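Local coordinates for protein triacylglycerol lipase (Clostridium botulinum, PDB 5AH1) that hydrolyses ester bonds of triacylglycerols and synthetic polyesters as a zinc-binding lipase of the alpha/beta-hydrolase class, at residues A[44-55]-A[429-437]. Residues are numbered along the deposited sequence; the frame is centred on the assembly and turned at random.
Sequences EEVKSEEDINKM and IVGTFGNVK
Phe433 and Asn435 carry most of this contact, one lying against the extended chain 44-47, the other bonded to the turn 52-55. The Phe433 ring receives Glu44 at its edge, where OE1 lies 3.4 Å from CD2, with the carboxylate and ring planes turned 53° apart. Glu45 O lies over one face and Thr432 CG2 over the other, sandwiching the ring. The side chains of Val46 and Phe433 cross at about a right angle, with Val46 CG2 4.1 Å from Phe433 CZ. Lys47, bent at its last torsion, brings CE up against Phe433 CB, at the root of the ring.

Ile52 packs on the neighbouring backbone: its CG2 approaches Gly434 O at 3.4 Å, while CD1 turns toward Gly431 and the base of Phe433. Met55 lays SD alongside Gly434 CA and puts CE against Phe433 O.

Asn435 holds CG anti to its backbone N (chi1 -180°), which carries the amide to the carbonyl of Met55. ND2 donates a nearly straight bond to Met55 O (3.0 Å, 175°), which lies in the Asn435 amide plane, although ND2 is tilted from the carbonyl plane. Two waters extend the grip: one joins the OD1 atoms of Asn53 and Asn435, the other links Asn435 ND2 to Asn53 O. A third water donates to Glu49 OE2 and accepts from Asn53 ND2 and Lys437 NZ, spanning two opposite charges not in direct contact.

In the second shell, Ser48 N-caps the helix by accepting from Asp51 N, and Asp428, a potassium ligand, accepts from the cis-peptide nitrogen of Phe433. Ile256 of helix 242-257 also touches Phe433. The contact thus fastens an N-terminal arm, with its short capped helix, onto the loop between strand 415-417 and helix 437-448 of the alpha/beta-hydrolase fold.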
ATOM      1  N   GLU A  44     -16.746  -7.090 -12.832  1.00 31.41           N
ATOM      2  CA  GLU A  44     -17.871  -7.231 -11.916  1.00 32.11           C
ATOM      3  C   GLU A  44     -18.550  -5.873 -11.698  1.00 32.98           C
ATOM      4  O   GLU A  44     -17.882  -4.847 -11.675  1.00 32.92           O
ATOM      5  CB  GLU A  44     -17.342  -7.767 -10.579  1.00 31.62           C
ATOM      6  CG  GLU A  44     -16.823  -9.219 -10.640  1.00 31.17           C
ATOM      7  CD  GLU A  44     -16.027  -9.633  -9.402  1.00 30.80           C
ATOM      8  OE1 GLU A  44     -15.606  -8.747  -8.638  1.00 31.36           O
ATOM      9  OE2 GLU A  44     -15.816 -10.848  -9.192  1.00 29.92           O
ATOM     10  N   GLU A  45     -19.871  -5.860 -11.537  1.00 34.47           N
ATOM     11  CA  GLU A  45     -20.575  -4.607 -11.264  1.00 35.57           C
ATOM     12  C   GLU A  45     -20.285  -4.155  -9.830  1.00 33.33           C
ATOM     13  O   GLU A  45     -20.237  -4.974  -8.909  1.00 33.44           O
ATOM     14  CB  GLU A  45     -22.092  -4.764 -11.459  1.00 38.80           C
ATOM     15  CG  GLU A  45     -22.535  -5.341 -12.809  1.00 41.57           C
ATOM     16  CD  GLU A  45     -22.235  -4.428 -13.990  1.00 43.97           C
ATOM     17  OE1 GLU A  45     -22.354  -3.192 -13.842  1.00 44.87           O
ATOM     18  OE2 GLU A  45     -21.888  -4.950 -15.074  1.00 44.87           O
ATOM     19  N   VAL A  46     -20.064  -2.856  -9.651  1.00 30.69           N
ATOM     20  CA  VAL A  46     -19.977  -2.263  -8.321  1.00 28.06           C
ATOM     21  C   VAL A  46     -21.291  -2.518  -7.585  1.00 26.44           C
ATOM     22  O   VAL A  46     -22.359  -2.364  -8.161  1.00 27.14           O
ATOM     23  CB  VAL A  46     -19.721  -0.747  -8.418  1.00 27.72           C
ATOM     24  CG1 VAL A  46     -19.893  -0.067  -7.064  1.00 28.00           C
ATOM     25  CG2 VAL A  46     -18.329  -0.481  -8.987  1.00 27.75           C
ATOM     26  N   LYS A  47     -21.210  -2.910  -6.318  1.00 25.16           N
ATOM     27  CA  LYS A  47     -22.402  -3.263  -5.545  1.00 24.43           C
ATOM     28  C   LYS A  47     -22.819  -2.150  -4.600  1.00 22.46           C
ATOM     29  O   LYS A  47     -22.008  -1.328  -4.195  1.00 21.51           O
ATOM     30  CB  LYS A  47     -22.152  -4.515  -4.706  1.00 26.85           C
ATOM     31  CG  LYS A  47     -21.596  -5.700  -5.458  1.00 29.73           C
ATOM     32  CD  LYS A  47     -21.380  -6.866  -4.510  1.00 32.55           C
ATOM     33  CE  LYS A  47     -20.384  -7.864  -5.070  1.00 34.85           C
ATOM     34  NZ  LYS A  47     -20.846  -8.429  -6.368  1.00 36.18           N
ATOM     35  N   SER A  48     -24.092  -2.145  -4.230  1.00 21.57           N
ATOM     36  CA  SER A  48     -24.585  -1.252  -3.198  1.00 21.15           C
ATOM     37  C   SER A  48     -24.024  -1.689  -1.854  1.00 20.32           C
ATOM     38  O   SER A  48     -23.618  -2.839  -1.683  1.00 19.27           O
ATOM     39  CB  SER A  48     -26.105  -1.322  -3.134  1.00 22.12           C
ATOM     40  OG  SER A  48     -26.514  -2.583  -2.637  1.00 23.54           O
ATOM     41  N   GLU A  49     -24.029  -0.772  -0.896  1.00 20.77           N
ATOM     42  CA  GLU A  49     -23.612  -1.099   0.452  1.00 21.15           C
ATOM     43  C   GLU A  49     -24.477  -2.231   0.992  1.00 20.75           C
ATOM     44  O   GLU A  49     -23.984  -3.131   1.665  1.00 20.53           O
ATOM     45  CB  GLU A  49     -23.704   0.132   1.353  1.00 21.65           C
ATOM     46  CG  GLU A  49     -23.266  -0.123   2.775  1.00 22.65           C
ATOM     47  CD  GLU A  49     -23.012   1.158   3.551  1.00 23.96           C
ATOM     48  OE1 GLU A  49     -23.543   2.214   3.148  1.00 24.89           O
ATOM     49  OE2 GLU A  49     -22.284   1.110   4.567  1.00 24.13           O
ATOM     50  N   GLU A  50     -25.777  -2.194   0.705  0.51 21.26           N
ATOM     51  CA  GLU A  50     -26.668  -3.266   1.152  0.51 21.59           C
ATOM     52  C   GLU A  50     -26.174  -4.614   0.638  0.51 21.66           C
ATOM     53  O   GLU A  50     -26.107  -5.595   1.383  0.51 21.49           O
ATOM     54  CB  GLU A  50     -28.106  -3.042   0.672  0.51 21.89           C
ATOM     55  CG  GLU A  50     -29.082  -4.109   1.167  0.51 22.28           C
ATOM     56  CD  GLU A  50     -30.457  -4.016   0.536  0.51 22.73           C
ATOM     57  OE1 GLU A  50     -30.579  -3.495  -0.594  0.51 23.25           O
ATOM     58  OE2 GLU A  50     -31.418  -4.475   1.182  0.51 22.58           O
ATOM     59  N   ASP A  51     -25.820  -4.660  -0.639  1.00 22.03           N
ATOM     60  CA  ASP A  51     -25.394  -5.922  -1.246  1.00 22.56           C
ATOM     61  C   ASP A  51     -24.027  -6.390  -0.748  1.00 20.94           C
ATOM     62  O   ASP A  51     -23.804  -7.592  -0.601  1.00 20.93           O
ATOM     63  CB  ASP A  51     -25.416  -5.834  -2.777  1.00 25.13           C
ATOM     64  CG  ASP A  51     -26.828  -5.946  -3.348  1.00 27.56           C
ATOM     65  OD1 ASP A  51     -27.763  -6.273  -2.583  1.00 28.75           O
ATOM     66  OD2 ASP A  51     -27.008  -5.725  -4.561  1.00 28.81           O
ATOM     67  N   ILE A  52     -23.112  -5.463  -0.478  1.00 19.15           N
ATOM     68  CA  ILE A  52     -21.862  -5.848   0.166  1.00 18.30           C
ATOM     69  C   ILE A  52     -22.182  -6.506   1.511  1.00 18.47           C
ATOM     70  O   ILE A  52     -21.616  -7.542   1.846  1.00 17.88           O
ATOM     71  CB  ILE A  52     -20.905  -4.653   0.379  1.00 16.92           C
ATOM     72  CG1 ILE A  52     -20.374  -4.132  -0.963  1.00 17.46           C
ATOM     73  CG2 ILE A  52     -19.751  -5.037   1.317  1.00 16.67           C
ATOM     74  CD1 ILE A  52     -19.391  -5.054  -1.697  1.00 17.91           C
ATOM     75  N   ASN A  53     -23.114  -5.921   2.267  1.00 19.75           N
ATOM     76  CA  ASN A  53     -23.448  -6.429   3.600  1.00 21.14           C
ATOM     77  C   ASN A  53     -24.078  -7.824   3.576  1.00 21.42           C
ATOM     78  O   ASN A  53     -24.101  -8.517   4.596  1.00 21.71           O
ATOM     79  CB  ASN A  53     -24.364  -5.448   4.345  1.00 22.83           C
ATOM     80  CG  ASN A  53     -23.657  -4.158   4.735  1.00 24.67           C
ATOM     81  OD1 ASN A  53     -22.439  -4.129   4.908  1.00 25.94           O
ATOM     82  ND2 ASN A  53     -24.425  -3.091   4.885  1.00 26.05           N
ATOM     83  N   LYS A  54     -24.581  -8.231   2.414  1.00 21.56           N
ATOM     84  CA  LYS A  54     -25.134  -9.573   2.229  1.00 22.51           C
ATOM     85  C   LYS A  54     -24.058 -10.630   1.971  1.00 22.39           C
ATOM     86  O   LYS A  54     -24.307 -11.823   2.134  1.00 23.42           O
ATOM     87  CB  LYS A  54     -26.147  -9.581   1.083  1.00 23.11           C
ATOM     88  CG  LYS A  54     -27.438  -8.845   1.397  1.00 24.68           C
ATOM     89  CD  LYS A  54     -28.419  -8.900   0.232  1.00 26.61           C
ATOM     90  CE  LYS A  54     -29.637  -8.041   0.504  1.00 28.66           C
ATOM     91  NZ  LYS A  54     -30.598  -8.078  -0.624  1.00 30.18           N
ATOM     92  N   MET A  55     -22.868 -10.196   1.566  1.00 21.03           N
ATOM     93  CA  MET A  55     -21.768 -11.124   1.326  1.00 20.53           C
ATOM     94  C   MET A  55     -21.268 -11.702   2.656  1.00 19.57           C
ATOM     95  O   MET A  55     -21.452 -11.091   3.709  1.00 19.04           O
ATOM     96  CB  MET A  55     -20.619 -10.416   0.590  1.00 20.89           C
ATOM     97  CG  MET A  55     -21.025  -9.768  -0.718  1.00 21.23           C
ATOM     98  SD  MET A  55     -19.651  -8.949  -1.555  1.00 22.13           S
ATOM     99  CE  MET A  55     -18.709 -10.354  -2.118  1.00 22.56           C
ATOM    100  N   ILE A 429      -9.773  -7.360   0.011  1.00  9.08           N
ATOM    101  CA  ILE A 429      -9.446  -7.144   1.419  1.00  9.00           C
ATOM    102  C   ILE A 429      -9.684  -5.703   1.872  1.00  9.35           C
ATOM    103  O   ILE A 429      -9.754  -5.438   3.073  1.00  9.86           O
ATOM    104  CB  ILE A 429      -7.990  -7.613   1.742  1.00  9.46           C
ATOM    105  CG1 ILE A 429      -7.687  -7.601   3.253  1.00 10.04           C
ATOM    106  CG2 ILE A 429      -6.960  -6.777   0.943  1.00  8.59           C
ATOM    107  CD1 ILE A 429      -8.638  -8.445   4.105  1.00 10.46           C
ATOM    108  N   VAL A 430      -9.798  -4.770   0.923  1.00  8.77           N
ATOM    109  CA  VAL A 430     -10.215  -3.406   1.253  1.00  8.84           C
ATOM    110  C   VAL A 430     -11.661  -3.134   0.793  1.00 10.11           C
ATOM    111  O   VAL A 430     -12.079  -1.972   0.685  1.00 11.02           O
ATOM    112  CB  VAL A 430      -9.232  -2.327   0.712  1.00  9.63           C
ATOM    113  CG1 VAL A 430      -7.890  -2.467   1.384  1.00 10.28           C
ATOM    114  CG2 VAL A 430      -9.067  -2.398  -0.807  1.00 10.79           C
ATOM    115  N   GLY A 431     -12.437  -4.196   0.581  1.00 10.97           N
ATOM    116  CA  GLY A 431     -13.874  -4.047   0.365  1.00 11.06           C
ATOM    117  C   GLY A 431     -14.325  -3.972  -1.079  1.00 11.32           C
ATOM    118  O   GLY A 431     -15.511  -3.783  -1.354  1.00 12.06           O
ATOM    119  N   THR A 432     -13.384  -4.137  -2.002  1.00 12.03           N
ATOM    120  CA  THR A 432     -13.639  -4.074  -3.435  1.00 12.36           C
ATOM    121  C   THR A 432     -13.247  -5.429  -4.063  1.00 12.40           C
ATOM    122  O   THR A 432     -12.181  -5.559  -4.674  1.00 11.36           O
ATOM    123  CB  THR A 432     -12.835  -2.906  -4.037  1.00 12.36           C
ATOM    124  OG1 THR A 432     -13.289  -1.680  -3.439  1.00 13.60           O
ATOM    125  CG2 THR A 432     -13.011  -2.804  -5.548  1.00 12.89           C
ATOM    126  N   PHE A 433     -14.090  -6.458  -3.927  1.00 12.14           N
ATOM    127  CA  PHE A 433     -15.438  -6.399  -3.355  1.00 13.23           C
ATOM    128  C   PHE A 433     -15.561  -7.456  -2.268  1.00 13.35           C
ATOM    129  O   PHE A 433     -15.364  -8.642  -2.517  1.00 14.41           O
ATOM    130  CB  PHE A 433     -16.465  -6.644  -4.461  1.00 14.37           C
ATOM    131  CG  PHE A 433     -16.398  -5.630  -5.567  1.00 15.46           C
ATOM    132  CD1 PHE A 433     -16.870  -4.338  -5.368  1.00 15.88           C
ATOM    133  CD2 PHE A 433     -15.846  -5.955  -6.793  1.00 16.51           C
ATOM    134  CE1 PHE A 433     -16.797  -3.395  -6.371  1.00 16.75           C
ATOM    135  CE2 PHE A 433     -15.780  -5.016  -7.802  1.00 16.52           C
ATOM    136  CZ  PHE A 433     -16.253  -3.730  -7.584  1.00 17.27           C
ATOM    137  N   GLY A 434     -15.889  -7.016  -1.059  1.00 13.47           N
ATOM    138  CA  GLY A 434     -16.046  -7.936   0.051  1.00 14.19           C
ATOM    139  C   GLY A 434     -16.589  -7.246   1.278  1.00 13.22           C
ATOM    140  O   GLY A 434     -16.469  -6.027   1.438  1.00 12.47           O
ATOM    141  N   ASN A 435     -17.206  -8.052   2.135  1.00 13.10           N
ATOM    142  CA  ASN A 435     -17.730  -7.608   3.412  1.00 12.92           C
ATOM    143  C   ASN A 435     -16.636  -7.791   4.447  1.00 12.11           C
ATOM    144  O   ASN A 435     -16.379  -8.914   4.886  1.00 13.26           O
ATOM    145  CB  ASN A 435     -18.960  -8.453   3.740  1.00 13.65           C
ATOM    146  CG  ASN A 435     -19.610  -8.083   5.059  1.00 14.59           C
ATOM    147  OD1 ASN A 435     -19.185  -7.158   5.751  1.00 14.40           O
ATOM    148  ND2 ASN A 435     -20.666  -8.808   5.405  1.00 15.75           N
ATOM    149  N   VAL A 436     -15.958  -6.696   4.797  1.00 11.01           N
ATOM    150  CA  VAL A 436     -14.751  -6.758   5.624  1.00 11.06           C
ATOM    151  C   VAL A 436     -14.793  -5.896   6.890  1.00 11.02           C
ATOM    152  O   VAL A 436     -13.820  -5.874   7.648  1.00 11.75           O
ATOM    153  CB  VAL A 436     -13.496  -6.372   4.797  1.00 11.26           C
ATOM    154  CG1 VAL A 436     -13.290  -7.362   3.657  1.00 11.29           C
ATOM    155  CG2 VAL A 436     -13.568  -4.936   4.270  1.00 11.59           C
ATOM    156  N   LYS A 437     -15.907  -5.213   7.152  1.00 12.13           N
ATOM    157  CA  LYS A 437     -15.905  -4.220   8.227  1.00 13.45           C
ATOM    158  C   LYS A 437     -15.654  -4.864   9.594  1.00 12.79           C
ATOM    159  O   LYS A 437     -14.911  -4.329  10.419  1.00 12.72           O
ATOM    160  CB  LYS A 437     -17.177  -3.366   8.216  1.00 15.01           C
ATOM    161  CG  LYS A 437     -18.456  -4.113   8.522  1.00 16.64           C
ATOM    162  CD  LYS A 437     -19.663  -3.212   8.305  1.00 18.63           C
ATOM    163  CE  LYS A 437     -20.964  -3.947   8.582  1.00 19.79           C
ATOM    164  NZ  LYS A 437     -22.163  -3.099   8.308  1.00 20.60           N
TER
HETATM  165  O   HOH W   1     -22.208  -1.195   5.988  1.00 25.51           O
HETATM  166  O   HOH W   2     -19.746  -4.535   5.210  1.00 18.08           O
HETATM  167  O   HOH W   3     -22.810  -7.572   7.294  1.00 36.81           O